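Local coordinates for DUF72 domain-containing protein (Thermotoga maritima, PDB 1VPQ) that is of unknown function but belongs to the DUF72 family and adopts a TIM-barrel fold with a sulfate-binding pocket, perhaps its active site, at the end of the strands, at residues 120-125 and 151-156; 174-179 and 195-200; 82-87 and 124-129; 50-55 and 247-252. All blocks are in the same frame, centred on the assembly; numbering follows the deposited sequence.

Interaction 1: residues 120-125 and 151-156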
loop_
_atom_site.group_PDB
_atom_site.type_symbol
_atom_site.label_atom_id
_atom_site.label_comp_id
_atom_site.label_asym_id
_atom_site.label_seq_id
_atom_site.Cartn_x
_atom_site.Cartn_y
_atom_site.Cartn_z
ATOM N N LEU A 120 -12.243 5.247 -3.716
ATOM C CA LEU A 120 -11.483 4.531 -2.700
ATOM C C LEU A 120 -11.773 3.040 -2.741
ATOM O O LEU A 120 -12.906 2.617 -2.519
ATOM C CB LEU A 120 -11.807 5.076 -1.309
ATOM C CG LEU A 120 -11.061 4.406 -0.147
ATOM C CD1 LEU A 120 -9.569 4.351 -0.404
ATOM C CD2 LEU A 120 -11.328 5.120 1.165
ATOM N N LYS A 121 -10.733 2.255 -3.010
ATOM C CA LYS A 121 -10.848 0.799 -3.135
ATOM C C LYS A 121 -10.516 0.054 -1.836
ATOM O O LYS A 121 -11.048 -1.034 -1.592
ATOM C CB LYS A 121 -9.929 0.291 -4.257
ATOM C CG LYS A 121 -10.359 0.680 -5.671
ATOM C CD LYS A 121 -11.547 -0.122 -6.154
ATOM C CE LYS A 121 -11.539 -0.290 -7.665
ATOM N NZ LYS A 121 -12.780 -0.944 -8.153
ATOM N N MET A 122 -9.630 0.626 -1.023
ATOM C CA MET A 122 -9.111 -0.057 0.168
ATOM C C MET A 122 -8.379 0.909 1.099
ATOM O O MET A 122 -7.737 1.858 0.645
ATOM C CB MET A 122 -8.155 -1.179 -0.260
ATOM C CG MET A 122 -7.640 -2.104 0.847
ATOM S SD MET A 122 -8.779 -3.397 1.356
ATOM C CE MET A 122 -9.158 -4.280 -0.153
ATOM N N THR A 123 -8.494 0.657 2.404
ATOM C CA THR A 123 -7.718 1.383 3.414
ATOM C C THR A 123 -6.641 0.464 3.981
ATOM O O THR A 123 -6.897 -0.697 4.268
ATOM C CB THR A 123 -8.619 1.945 4.534
ATOM O OG1 THR A 123 -9.496 2.925 3.972
ATOM C CG2 THR A 123 -7.796 2.613 5.637
ATOM N N LEU A 124 -5.431 0.996 4.123
ATOM C CA LEU A 124 -4.275 0.202 4.531
ATOM C C LEU A 124 -3.820 0.566 5.932
ATOM O O LEU A 124 -3.546 1.741 6.223
ATOM C CB LEU A 124 -3.112 0.409 3.559
ATOM C CG LEU A 124 -1.792 -0.292 3.896
ATOM C CD1 LEU A 124 -1.903 -1.811 3.743
ATOM C CD2 LEU A 124 -0.663 0.245 3.036
ATOM N N ALA A 125 -3.725 -0.449 6.787
ATOM C CA ALA A 125 -3.110 -0.303 8.098
ATOM C C ALA A 125 -1.805 -1.075 8.106
ATOM O O ALA A 125 -1.804 -2.307 8.207
ATOM C CB ALA A 125 -4.054 -0.816 9.188
ATOM N N GLU A 151 -13.760 -1.350 3.545
ATOM C CA GLU A 151 -12.717 -2.277 3.123
ATOM C C GLU A 151 -11.379 -1.958 3.798
ATOM O O GLU A 151 -10.826 -0.883 3.605
ATOM C CB GLU A 151 -12.571 -2.275 1.595
ATOM C CG GLU A 151 -13.662 -3.046 0.852
ATOM C CD GLU A 151 -13.534 -4.561 0.962
ATOM O OE1 GLU A 151 -12.562 -5.044 1.576
ATOM O OE2 GLU A 151 -14.419 -5.277 0.438
ATOM N N LEU A 152 -10.890 -2.923 4.580
ATOM C CA LEU A 152 -9.653 -2.803 5.347
ATOM C C LEU A 152 -8.638 -3.897 4.992
ATOM O O LEU A 152 -9.007 -5.051 4.760
ATOM C CB LEU A 152 -9.968 -2.879 6.848
ATOM C CG LEU A 152 -8.833 -2.523 7.814
ATOM C CD1 LEU A 152 -8.434 -1.062 7.687
ATOM C CD2 LEU A 152 -9.218 -2.839 9.244
ATOM N N ALA A 153 -7.365 -3.500 4.949
ATOM C CA ALA A 153 -6.235 -4.407 4.745
ATOM C C ALA A 153 -5.137 -4.117 5.750
ATOM O O ALA A 153 -4.906 -2.956 6.122
ATOM C CB ALA A 153 -5.678 -4.294 3.325
ATOM N N VAL A 154 -4.466 -5.183 6.193
ATOM C CA VAL A 154 -3.408 -5.076 7.205
ATOM C C VAL A 154 -2.090 -5.725 6.746
ATOM O O VAL A 154 -2.079 -6.833 6.189
ATOM C CB VAL A 154 -3.861 -5.673 8.586
ATOM C CG1 VAL A 154 -2.669 -5.828 9.541
ATOM C CG2 VAL A 154 -4.936 -4.790 9.242
ATOM N N GLU A 155 -0.997 -5.010 7.022
ATOM C CA GLU A 155 0.368 -5.456 6.780
ATOM C C GLU A 155 1.180 -5.454 8.087
ATOM O O GLU A 155 1.193 -4.456 8.818
ATOM C CB GLU A 155 1.052 -4.497 5.791
ATOM C CG GLU A 155 2.435 -4.940 5.329
ATOM C CD GLU A 155 3.210 -3.843 4.608
ATOM O OE1 GLU A 155 2.580 -3.051 3.887
ATOM O OE2 GLU A 155 4.450 -3.772 4.754
ATOM N N PHE A 156 1.898 -6.548 8.336
ATOM C CA PHE A 156 2.825 -6.659 9.467
ATOM C C PHE A 156 4.277 -6.608 9.008
ATOM O O PHE A 156 4.607 -7.052 7.906
ATOM C CB PHE A 156 2.613 -7.970 10.214
ATOM C CG PHE A 156 1.181 -8.311 10.450
ATOM C CD1 PHE A 156 0.479 -7.726 11.496
ATOM C CD2 PHE A 156 0.533 -9.232 9.637
ATOM C CE1 PHE A 156 -0.868 -8.051 11.723
ATOM C CE2 PHE A 156 -0.807 -9.568 9.854
ATOM C CZ PHE A 156 -1.505 -8.978 10.901
#

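Interaction 2: residues 174-179 and 195-200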
loop_
_atom_site.group_PDB
_atom_site.type_symbol
_atom_site.label_atom_id
_atom_site.label_comp_id
_atom_site.label_asym_id
_atom_site.label_seq_id
_atom_site.Cartn_x
_atom_site.Cartn_y
_atom_site.Cartn_z
ATOM N N GLY A 174 -12.799 -10.392 8.309
ATOM C CA GLY A 174 -12.853 -9.841 6.948
ATOM C C GLY A 174 -11.825 -8.753 6.671
ATOM O O GLY A 174 -12.124 -7.745 6.019
ATOM N N ILE A 175 -10.613 -8.951 7.173
ATOM C CA ILE A 175 -9.500 -8.044 6.893
ATOM C C ILE A 175 -8.627 -8.647 5.801
ATOM O O ILE A 175 -8.189 -9.788 5.902
ATOM C CB ILE A 175 -8.654 -7.770 8.139
ATOM C CG1 ILE A 175 -9.520 -7.128 9.234
ATOM C CG2 ILE A 175 -7.471 -6.857 7.790
ATOM C CD1 ILE A 175 -8.911 -7.168 10.627
ATOM N N THR A 176 -8.392 -7.868 4.751
ATOM C CA THR A 176 -7.576 -8.300 3.629
ATOM C C THR A 176 -6.093 -8.325 4.041
ATOM O O THR A 176 -5.567 -7.369 4.622
ATOM C CB THR A 176 -7.810 -7.380 2.404
ATOM O OG1 THR A 176 -9.163 -7.536 1.941
ATOM C CG2 THR A 176 -6.837 -7.689 1.266
ATOM N N PHE A 177 -5.439 -9.443 3.743
ATOM C CA PHE A 177 -4.035 -9.648 4.069
ATOM C C PHE A 177 -3.114 -8.998 3.027
ATOM O O PHE A 177 -3.239 -9.255 1.825
ATOM C CB PHE A 177 -3.734 -11.151 4.177
ATOM C CG PHE A 177 -2.284 -11.451 4.386
ATOM C CD1 PHE A 177 -1.667 -11.142 5.592
ATOM C CD2 PHE A 177 -1.525 -12.014 3.374
ATOM C CE1 PHE A 177 -0.329 -11.404 5.789
ATOM C CE2 PHE A 177 -0.189 -12.275 3.561
ATOM C CZ PHE A 177 0.414 -11.964 4.764
ATOM N N VAL A 178 -2.195 -8.152 3.493
ATOM C CA VAL A 178 -1.199 -7.542 2.620
ATOM C C VAL A 178 -0.033 -8.493 2.391
ATOM O O VAL A 178 0.762 -8.753 3.295
ATOM C CB VAL A 178 -0.677 -6.226 3.196
ATOM C CG1 VAL A 178 0.437 -5.652 2.318
ATOM C CG2 VAL A 178 -1.815 -5.229 3.299
ATOM N N VAL A 179 0.061 -9.013 1.173
ATOM C CA VAL A 179 1.172 -9.885 0.788
ATOM C C VAL A 179 2.373 -8.987 0.503
ATOM O O VAL A 179 2.327 -8.153 -0.395
ATOM C CB VAL A 179 0.860 -10.726 -0.463
ATOM C CG1 VAL A 179 2.064 -11.599 -0.832
ATOM C CG2 VAL A 179 -0.392 -11.579 -0.254
ATOM N N THR A 195 -4.635 -15.386 0.699
ATOM C CA THR A 195 -5.825 -14.533 0.768
ATOM C C THR A 195 -6.672 -14.856 2.002
ATOM O O THR A 195 -6.907 -16.017 2.324
ATOM C CB THR A 195 -6.720 -14.663 -0.490
ATOM O OG1 THR A 195 -7.075 -16.035 -0.697
ATOM C CG2 THR A 195 -5.999 -14.135 -1.712
ATOM N N THR A 196 -7.119 -13.805 2.683
ATOM C CA THR A 196 -8.000 -13.920 3.843
ATOM C C THR A 196 -9.419 -13.410 3.550
ATOM O O THR A 196 -10.308 -13.540 4.390
ATOM C CB THR A 196 -7.451 -13.097 4.998
ATOM O OG1 THR A 196 -7.298 -11.742 4.567
ATOM C CG2 THR A 196 -6.109 -13.639 5.453
ATOM N N THR A 197 -9.602 -12.815 2.367
ATOM C CA THR A 197 -10.845 -12.156 1.973
ATOM C C THR A 197 -11.105 -12.438 0.493
ATOM O O THR A 197 -10.572 -13.400 -0.053
ATOM C CB THR A 197 -10.769 -10.626 2.217
ATOM O OG1 THR A 197 -9.701 -10.066 1.448
ATOM C CG2 THR A 197 -10.536 -10.318 3.684
ATOM N N ASP A 198 -11.939 -11.611 -0.134
ATOM C CA ASP A 198 -12.193 -11.672 -1.574
ATOM C C ASP A 198 -11.485 -10.530 -2.304
ATOM O O ASP A 198 -11.913 -10.109 -3.386
ATOM C CB ASP A 198 -13.703 -11.671 -1.865
ATOM C CG ASP A 198 -14.431 -10.451 -1.293
ATOM O OD1 ASP A 198 -13.845 -9.711 -0.478
ATOM O OD2 ASP A 198 -15.605 -10.245 -1.652
ATOM N N TYR A 199 -10.400 -10.044 -1.697
ATOM C CA TYR A 199 -9.452 -9.141 -2.338
ATOM C C TYR A 199 -8.026 -9.533 -1.958
ATOM O O TYR A 199 -7.780 -10.020 -0.851
ATOM C CB TYR A 199 -9.724 -7.687 -1.934
ATOM C CG TYR A 199 -11.049 -7.198 -2.456
ATOM C CD1 TYR A 199 -11.165 -6.721 -3.753
ATOM C CD2 TYR A 199 -12.198 -7.250 -1.667
ATOM C CE1 TYR A 199 -12.391 -6.289 -4.253
ATOM C CE2 TYR A 199 -13.432 -6.820 -2.157
ATOM C CZ TYR A 199 -13.519 -6.341 -3.452
ATOM O OH TYR A 199 -14.729 -5.910 -3.958
ATOM N N ALA A 200 -7.102 -9.351 -2.898
ATOM C CA ALA A 200 -5.664 -9.469 -2.619
ATOM C C ALA A 200 -5.024 -8.093 -2.684
ATOM O O ALA A 200 -5.474 -7.222 -3.426
ATOM C CB ALA A 200 -4.990 -10.401 -3.601
HETATM O O HOH W 1 -6.658 -11.217 1.402
#

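Interaction 3: residues 82-87 and 124-129. With SO4 (sulfate ion), chain B; SO4 (sulfate ion), chain C.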
loop_
_atom_site.group_PDB
_atom_site.type_symbol
_atom_site.label_atom_id
_atom_site.label_comp_id
_atom_site.label_asym_id
_atom_site.label_seq_id
_atom_site.Cartn_x
_atom_site.Cartn_y
_atom_site.Cartn_z
ATOM N N THR A 82 -5.870 3.726 -2.986
ATOM C CA THR A 82 -5.903 3.169 -1.638
ATOM C C THR A 82 -5.225 4.164 -0.706
ATOM O O THR A 82 -4.414 4.987 -1.147
ATOM C CB THR A 82 -5.163 1.834 -1.550
ATOM O OG1 THR A 82 -3.785 2.028 -1.892
ATOM C CG2 THR A 82 -5.785 0.806 -2.484
ATOM N N VAL A 83 -5.558 4.098 0.578
ATOM C CA VAL A 83 -5.111 5.119 1.531
ATOM C C VAL A 83 -4.606 4.491 2.822
ATOM O O VAL A 83 -5.207 3.553 3.335
ATOM C CB VAL A 83 -6.252 6.119 1.889
ATOM C CG1 VAL A 83 -5.689 7.389 2.521
ATOM C CG2 VAL A 83 -7.025 6.493 0.670
ATOM N N LYS A 84 -3.509 5.033 3.349
ATOM C CA LYS A 84 -3.019 4.638 4.666
ATOM C C LYS A 84 -3.859 5.287 5.772
ATOM O O LYS A 84 -4.207 6.471 5.683
ATOM C CB LYS A 84 -1.544 5.017 4.842
ATOM C CG LYS A 84 -0.571 4.028 4.239
ATOM C CD LYS A 84 0.837 4.272 4.752
ATOM C CE LYS A 84 1.782 3.138 4.379
ATOM N NZ LYS A 84 3.128 3.305 5.011
ATOM N N THR A 85 -4.169 4.509 6.812
ATOM C CA THR A 85 -4.798 5.033 8.030
ATOM C C THR A 85 -3.865 6.068 8.653
ATOM O O THR A 85 -2.671 6.101 8.328
ATOM C CB THR A 85 -5.046 3.936 9.108
ATOM O OG1 THR A 85 -3.792 3.403 9.556
ATOM C CG2 THR A 85 -5.940 2.812 8.586
ATOM N N PRO A 86 -4.392 6.903 9.574
ATOM C CA PRO A 86 -3.493 7.835 10.262
ATOM C C PRO A 86 -2.383 7.089 11.006
ATOM O O PRO A 86 -2.548 5.912 11.351
ATOM C CB PRO A 86 -4.418 8.571 11.241
ATOM C CG PRO A 86 -5.793 8.381 10.698
ATOM C CD PRO A 86 -5.785 7.041 10.034
ATOM N N GLY A 87 -1.263 7.772 11.214
ATOM C CA GLY A 87 -0.092 7.198 11.875
ATOM C C GLY A 87 -0.307 6.790 13.320
ATOM O O GLY A 87 0.323 5.855 13.796
ATOM N N LEU A 124 -5.431 0.996 4.123
ATOM C CA LEU A 124 -4.275 0.202 4.531
ATOM C C LEU A 124 -3.820 0.566 5.932
ATOM O O LEU A 124 -3.546 1.741 6.223
ATOM C CB LEU A 124 -3.112 0.409 3.559
ATOM C CG LEU A 124 -1.792 -0.292 3.896
ATOM C CD1 LEU A 124 -1.903 -1.811 3.743
ATOM C CD2 LEU A 124 -0.663 0.245 3.036
ATOM N N ALA A 125 -3.725 -0.449 6.787
ATOM C CA ALA A 125 -3.110 -0.303 8.098
ATOM C C ALA A 125 -1.805 -1.075 8.106
ATOM O O ALA A 125 -1.804 -2.307 8.207
ATOM C CB ALA A 125 -4.054 -0.816 9.188
ATOM N N GLN A 126 -0.696 -0.346 7.979
ATOM C CA GLN A 126 0.643 -0.944 7.960
ATOM C C GLN A 126 1.355 -0.680 9.284
ATOM O O GLN A 126 1.581 0.464 9.661
ATOM C CB GLN A 126 1.459 -0.417 6.768
ATOM C CG GLN A 126 2.958 -0.742 6.784
ATOM C CD GLN A 126 3.804 0.366 7.409
ATOM O OE1 GLN A 126 3.752 1.518 6.971
ATOM N NE2 GLN A 126 4.589 0.022 8.433
ATOM N N PHE A 127 1.727 -1.762 9.962
ATOM C CA PHE A 127 2.281 -1.701 11.304
ATOM C C PHE A 127 3.793 -1.831 11.304
ATOM O O PHE A 127 4.350 -2.559 10.490
ATOM C CB PHE A 127 1.654 -2.801 12.148
ATOM C CG PHE A 127 0.212 -2.556 12.449
ATOM C CD1 PHE A 127 -0.769 -2.957 11.559
ATOM C CD2 PHE A 127 -0.163 -1.889 13.611
ATOM C CE1 PHE A 127 -2.101 -2.710 11.821
ATOM C CE2 PHE A 127 -1.488 -1.644 13.885
ATOM C CZ PHE A 127 -2.463 -2.053 12.995
ATOM N N PRO A 128 4.469 -1.124 12.225
ATOM C CA PRO A 128 5.925 -1.136 12.235
ATOM C C PRO A 128 6.522 -2.428 12.806
ATOM O O PRO A 128 5.789 -3.341 13.239
ATOM C CB PRO A 128 6.278 0.074 13.106
ATOM C CG PRO A 128 5.126 0.218 14.031
ATOM C CD PRO A 128 3.912 -0.295 13.309
ATOM N N PHE A 129 7.852 -2.492 12.778
ATOM C CA PHE A 129 8.631 -3.631 13.274
ATOM C C PHE A 129 8.336 -3.913 14.744
ATOM O O PHE A 129 8.245 -5.071 15.153
ATOM C CB PHE A 129 10.120 -3.342 13.090
ATOM C CG PHE A 129 11.009 -4.527 13.335
ATOM C CD1 PHE A 129 11.060 -5.566 12.426
ATOM C CD2 PHE A 129 11.810 -4.592 14.466
ATOM C CE1 PHE A 129 11.880 -6.657 12.647
ATOM C CE2 PHE A 129 12.635 -5.680 14.692
ATOM C CZ PHE A 129 12.672 -6.714 13.782
HETATM S S SO4 B . 6.101 1.301 4.316
HETATM O O1 SO4 B . 5.589 0.012 4.771
HETATM O O2 SO4 B . 6.538 2.103 5.453
HETATM O O3 SO4 B . 7.231 1.054 3.434
HETATM O O4 SO4 B . 5.037 2.026 3.629
HETATM S S SO4 C . 9.694 0.125 10.501
HETATM O O1 SO4 C . 8.796 1.158 9.993
HETATM O O2 SO4 C . 10.706 0.714 11.360
HETATM O O3 SO4 C . 8.941 -0.834 11.295
HETATM O O4 SO4 C . 10.345 -0.568 9.397
#

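Interaction 4: residues 50-55 and 247-252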
loop_
_atom_site.group_PDB
_atom_site.type_symbol
_atom_site.label_atom_id
_atom_site.label_comp_id
_atom_site.label_asym_id
_atom_site.label_seq_id
_atom_site.Cartn_x
_atom_site.Cartn_y
_atom_site.Cartn_z
ATOM N N PHE A 50 -1.053 3.988 -15.270
ATOM C CA PHE A 50 -1.455 3.416 -13.988
ATOM C C PHE A 50 -2.873 3.846 -13.623
ATOM O O PHE A 50 -3.188 5.035 -13.663
ATOM C CB PHE A 50 -0.499 3.861 -12.885
ATOM C CG PHE A 50 0.907 3.388 -13.073
ATOM C CD1 PHE A 50 1.183 2.037 -13.194
ATOM C CD2 PHE A 50 1.959 4.293 -13.093
ATOM C CE1 PHE A 50 2.472 1.596 -13.363
ATOM C CE2 PHE A 50 3.256 3.865 -13.264
ATOM C CZ PHE A 50 3.517 2.513 -13.399
ATOM N N ARG A 51 -3.708 2.877 -13.243
ATOM C CA ARG A 51 -5.118 3.118 -12.924
ATOM C C ARG A 51 -5.376 3.204 -11.412
ATOM O O ARG A 51 -6.515 3.280 -10.972
ATOM C CB ARG A 51 -5.961 1.993 -13.521
ATOM C CG ARG A 51 -5.837 1.867 -15.047
ATOM C CD ARG A 51 -7.039 2.460 -15.760
ATOM N NE ARG A 51 -8.270 1.786 -15.343
ATOM C CZ ARG A 51 -8.672 0.591 -15.770
ATOM N NH1 ARG A 51 -7.952 -0.104 -16.655
ATOM N NH2 ARG A 51 -9.814 0.091 -15.304
ATOM N N ILE A 52 -4.306 3.189 -10.624
ATOM C CA ILE A 52 -4.416 3.203 -9.171
ATOM C C ILE A 52 -3.130 3.758 -8.563
ATOM O O ILE A 52 -2.054 3.659 -9.163
ATOM C CB ILE A 52 -4.745 1.776 -8.606
ATOM C CG1 ILE A 52 -5.336 1.867 -7.197
ATOM C CG2 ILE A 52 -3.509 0.865 -8.614
ATOM C CD1 ILE A 52 -5.925 0.558 -6.678
ATOM N N VAL A 53 -3.257 4.355 -7.383
ATOM C CA VAL A 53 -2.102 4.806 -6.620
ATOM C C VAL A 53 -2.439 4.663 -5.142
ATOM O O VAL A 53 -3.592 4.803 -4.752
ATOM C CB VAL A 53 -1.688 6.268 -6.983
ATOM C CG1 VAL A 53 -2.764 7.278 -6.591
ATOM C CG2 VAL A 53 -0.353 6.640 -6.350
ATOM N N GLU A 54 -1.429 4.349 -4.339
ATOM C CA GLU A 54 -1.566 4.223 -2.894
ATOM C C GLU A 54 -1.039 5.494 -2.233
ATOM O O GLU A 54 0.096 5.887 -2.470
ATOM C CB GLU A 54 -0.769 3.015 -2.425
ATOM C CG GLU A 54 -0.814 2.739 -0.939
ATOM C CD GLU A 54 0.193 1.685 -0.544
ATOM O OE1 GLU A 54 1.367 2.058 -0.349
ATOM O OE2 GLU A 54 -0.195 0.495 -0.440
ATOM N N LEU A 55 -1.860 6.116 -1.386
ATOM C CA LEU A 55 -1.533 7.423 -0.810
ATOM C C LEU A 55 -1.414 7.440 0.717
ATOM O O LEU A 55 -2.047 6.660 1.423
ATOM C CB LEU A 55 -2.567 8.455 -1.264
ATOM C CG LEU A 55 -2.529 8.754 -2.769
ATOM C CD1 LEU A 55 -3.771 9.485 -3.217
ATOM C CD2 LEU A 55 -1.284 9.551 -3.138
ATOM N N TYR A 247 -4.776 -5.601 -5.811
ATOM C CA TYR A 247 -4.097 -4.306 -5.836
ATOM C C TYR A 247 -2.625 -4.510 -5.551
ATOM O O TYR A 247 -2.255 -5.043 -4.510
ATOM C CB TYR A 247 -4.713 -3.341 -4.815
ATOM C CG TYR A 247 -6.216 -3.384 -4.835
ATOM C CD1 TYR A 247 -6.929 -2.945 -5.947
ATOM C CD2 TYR A 247 -6.931 -3.897 -3.758
ATOM C CE1 TYR A 247 -8.311 -3.013 -5.982
ATOM C CE2 TYR A 247 -8.308 -3.965 -3.784
ATOM C CZ TYR A 247 -8.997 -3.523 -4.896
ATOM O OH TYR A 247 -10.383 -3.596 -4.917
ATOM N N VAL A 248 -1.787 -4.072 -6.477
ATOM C CA VAL A 248 -0.357 -4.323 -6.404
ATOM C C VAL A 248 0.361 -2.981 -6.430
ATOM O O VAL A 248 0.206 -2.208 -7.372
ATOM C CB VAL A 248 0.111 -5.193 -7.592
ATOM C CG1 VAL A 248 1.581 -5.549 -7.459
ATOM C CG2 VAL A 248 -0.747 -6.470 -7.718
ATOM N N PHE A 249 1.132 -2.694 -5.392
ATOM C CA PHE A 249 1.866 -1.424 -5.320
ATOM C C PHE A 249 3.345 -1.664 -5.098
ATOM O O PHE A 249 3.712 -2.553 -4.329
ATOM C CB PHE A 249 1.309 -0.537 -4.201
ATOM C CG PHE A 249 -0.144 -0.201 -4.370
ATOM C CD1 PHE A 249 -0.535 0.878 -5.154
ATOM C CD2 PHE A 249 -1.126 -0.977 -3.767
ATOM C CE1 PHE A 249 -1.877 1.181 -5.327
ATOM C CE2 PHE A 249 -2.477 -0.674 -3.941
ATOM C CZ PHE A 249 -2.843 0.409 -4.722
ATOM N N PHE A 250 4.174 -0.860 -5.776
ATOM C CA PHE A 250 5.638 -0.874 -5.630
ATOM C C PHE A 250 6.086 0.317 -4.812
ATOM O O PHE A 250 5.725 1.455 -5.111
ATOM C CB PHE A 250 6.337 -0.808 -6.991
ATOM C CG PHE A 250 6.398 -2.117 -7.705
ATOM C CD1 PHE A 250 5.283 -2.605 -8.372
ATOM C CD2 PHE A 250 7.563 -2.862 -7.712
ATOM C CE1 PHE A 250 5.327 -3.812 -9.038
ATOM C CE2 PHE A 250 7.617 -4.071 -8.377
ATOM C CZ PHE A 250 6.487 -4.546 -9.044
ATOM N N ASN A 251 6.912 0.047 -3.808
ATOM C CA ASN A 251 7.243 1.016 -2.780
ATOM C C ASN A 251 8.710 1.424 -2.796
ATOM O O ASN A 251 9.128 2.272 -2.008
ATOM C CB ASN A 251 6.886 0.422 -1.406
ATOM C CG ASN A 251 6.673 1.481 -0.347
ATOM O OD1 ASN A 251 6.205 2.586 -0.635
ATOM N ND2 ASN A 251 7.012 1.152 0.889
ATOM N N ASN A 252 9.487 0.797 -3.676
ATOM C CA ASN A 252 10.915 1.086 -3.819
ATOM C C ASN A 252 11.113 2.336 -4.651
ATOM O O ASN A 252 11.733 2.297 -5.703
ATOM C CB ASN A 252 11.663 -0.108 -4.428
ATOM C CG ASN A 252 11.079 -0.568 -5.760
ATOM O OD1 ASN A 252 9.865 -0.659 -5.921
ATOM N ND2 ASN A 252 11.949 -0.885 -6.710
#

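Interaction 1: residues 120-125 and 151-156
The beta-alpha-beta unit made of strand 120-126, helix 135-147 and strand 152-155 brings Thr123, Leu124 and Ala125 beside Leu152, Ala153 and Val154 as parallel neighbours in the barrel wall. The axes of strands 120-125 and 152-155 cross at -30°, and the backbones zip together through four hydrogen bonds. Thr123 N gives to Glu151 O (3.0 Å), and Ala153 N returns to Thr123 O at 2.9 Å. Ala125 N then meets Ala153 O at 2.8 Å, and Glu155 N closes the set on Ala125 O at 3.1 Å.

On the inner face Met122 does most of the reaching. Its CG stands anti to the backbone N (chi1 -173°), and bends at the next two torsions fold the thioether over the second strand. SD of Met122 rests 3.8 Å from Ala153 CB, while CE approaches Glu151 OE1 at 3.9 Å. Tyr199, Tyr201 and Thr176 pack against the same side chain from other strands. An alanine here would strip away CG, SD and CE and would probably open a gap over Ala153 CB among those residues. On the outer face Ala125 CB touches Val154 CG2 at 4.1 Å, and Thr123 OG1 is held by Tyr148 OH.

This is a parallel beta-alpha-beta unit, the element repeated around the closed eight-stranded sheet of a TIM barrel.

Interaction 2: residues 174-179 and 195-200
Where strand 176-181 runs past the turn leading into strand 199-204, Thr176 CA and Thr197 CA come within 5.3 Å, and the bonds between the two segments are made by side-chain hydroxyls and a water. Thr196 OG1 sits between its own backbone N and carbonyl carbon (chi1 57°), the crowded position, and gives a short 2.5 Å bond to Ile175 O, in the carbonyl plane and on a lone pair. Its CG2 lies against Phe177 CB at 3.7 Å.

Thr197 and Thr176 meet at about a right angle, their OG1 atoms hydrogen-bonded at 2.6 Å. The same Thr197 OG1 accepts from Tyr199 N at 3.2 Å, forming an ST turn, while its CG2 lies 3.3 Å from Ile175 O. A valine in place of Thr197 would probably leave Thr176 OG1 without this mate and take the acceptor from Tyr199 N.

A water accepts from Phe177 N and Thr196 N and donates to Tyr199 O at 2.8 Å. Backbone pairing between the two strands proper takes over at Val179, which bonds to Tyr201 and Arg203. Two threonine hydroxyls and a water thus bond to backbone groups where the two strands are not yet paired, with Thr176 OG1 tied to one of those hydroxyls.

Interaction 3: residues 82-87 and 124-129
Backbone hydrogen bonds come first: Leu124 is gripped at both its N-H and its C=O by the end of strand 80-84 and the residue after it. Leu124 N donates to Val83 O at 2.7 Å, and Leu124 O accepts from Thr85 N at 2.9 Å. Lys84 CA adds a CA-H...O contact to that same oxygen within the parallel bridge, where the CA atoms of Lys84 and Leu124 are 4.6 Å apart.

Apolar contacts follow on the two faces of the sheet. The Lys84 and Leu124 side chains lie side by side and point the same way, with Lys84 CG 4.0 Å from Leu124 CD2. On the other face Thr85 CG2 meets Ala125 CB at 4.1 Å.

The polar contacts gather at the lysine tip. Its chain is extended beyond CG, and Lys84 NZ donates to Gln126 OE1 at 2.7 Å, in the plane of the amide carbonyl. A weak bond from Gln126 NE2 to Phe127 O is consistent with this orientation of the amide. Lys84 NZ also donates to O4 of a bound sulfate; Arg203, Tyr220 and Arg157 bind the ion as well.

The sulfate probably comes from the crystallisation liquor. Even so, a lysine and two arginines meeting around it at the C-terminal ends of the strands, where TIM barrels place their active sites, are consistent with a pocket that accepts an anionic group.

Interaction 4: residues 50-55 and 247-252
Phe249 carries CG anti to its carbonyl carbon (chi1 -59°), which swings the phenyl ring under Glu54 CB inside the TIM barrel, while Glu54 holds its own CG anti to the backbone N (chi1 -180°) with the chain extended beyond it. Strands 52-55 and 245-250 are not neighbours, since strand 13-18 lies between them. Their axes cross at -63° with a closest approach of 7.8 Å, and the gap is filled by side chains, one of which also lies on the backbone of the facing strand.

Glu54 CB sits over one face of the Phe249 ring, 3.7 Å from its centroid, in a CH-pi contact displaced toward the rim. Farther out the carboxylate reaches the same ring, with Glu54 OE2 3.8 Å from Phe249 CD2. That buried acid is well supplied with partners: OE1 makes a salt bridge to Arg203 and a hydrogen bond to Ser19, and OE2 is bonded to Tyr201 OH.

Ile52 fills the neighbouring part of the core, crossing both aromatic side chains at about a right angle. Its CD1 touches Tyr247 CD1 and, also at 3.7 Å, Phe249 CZ. The hydroxyl of Tyr247 is bound to Glu245. Beside the isoleucine the phenyl ring presses on the strand backbone itself, bringing Phe249 CE1 to 3.3 Å from Glu54 N.

All four contacts belong to one barrel. Interactions 1 and 3 share Leu124 and Ala125 on strand 120-126, their centres about 7 Å apart. Interaction 2 continues the wall from interaction 1 through a probable hydrogen bond, Leu152 O to Thr176 N at 2.9 Å, and reaches interaction 4 through Ala200 O and Tyr247 N at 3.0 Å. Interaction 4 rejoins interaction 3 where Thr82 O meets Leu55 N at 2.8 Å. Inside the barrel Leu124 CD2 packs 3.5 Å from Glu54 OE2. The side chains of Glu155 and Glu54 come, at their nearest atoms, within about 4 and 5 Å of a bound sulfate, and Arg203 pairs with both, linking interactions 1 and 4 to the pocket of interaction 3.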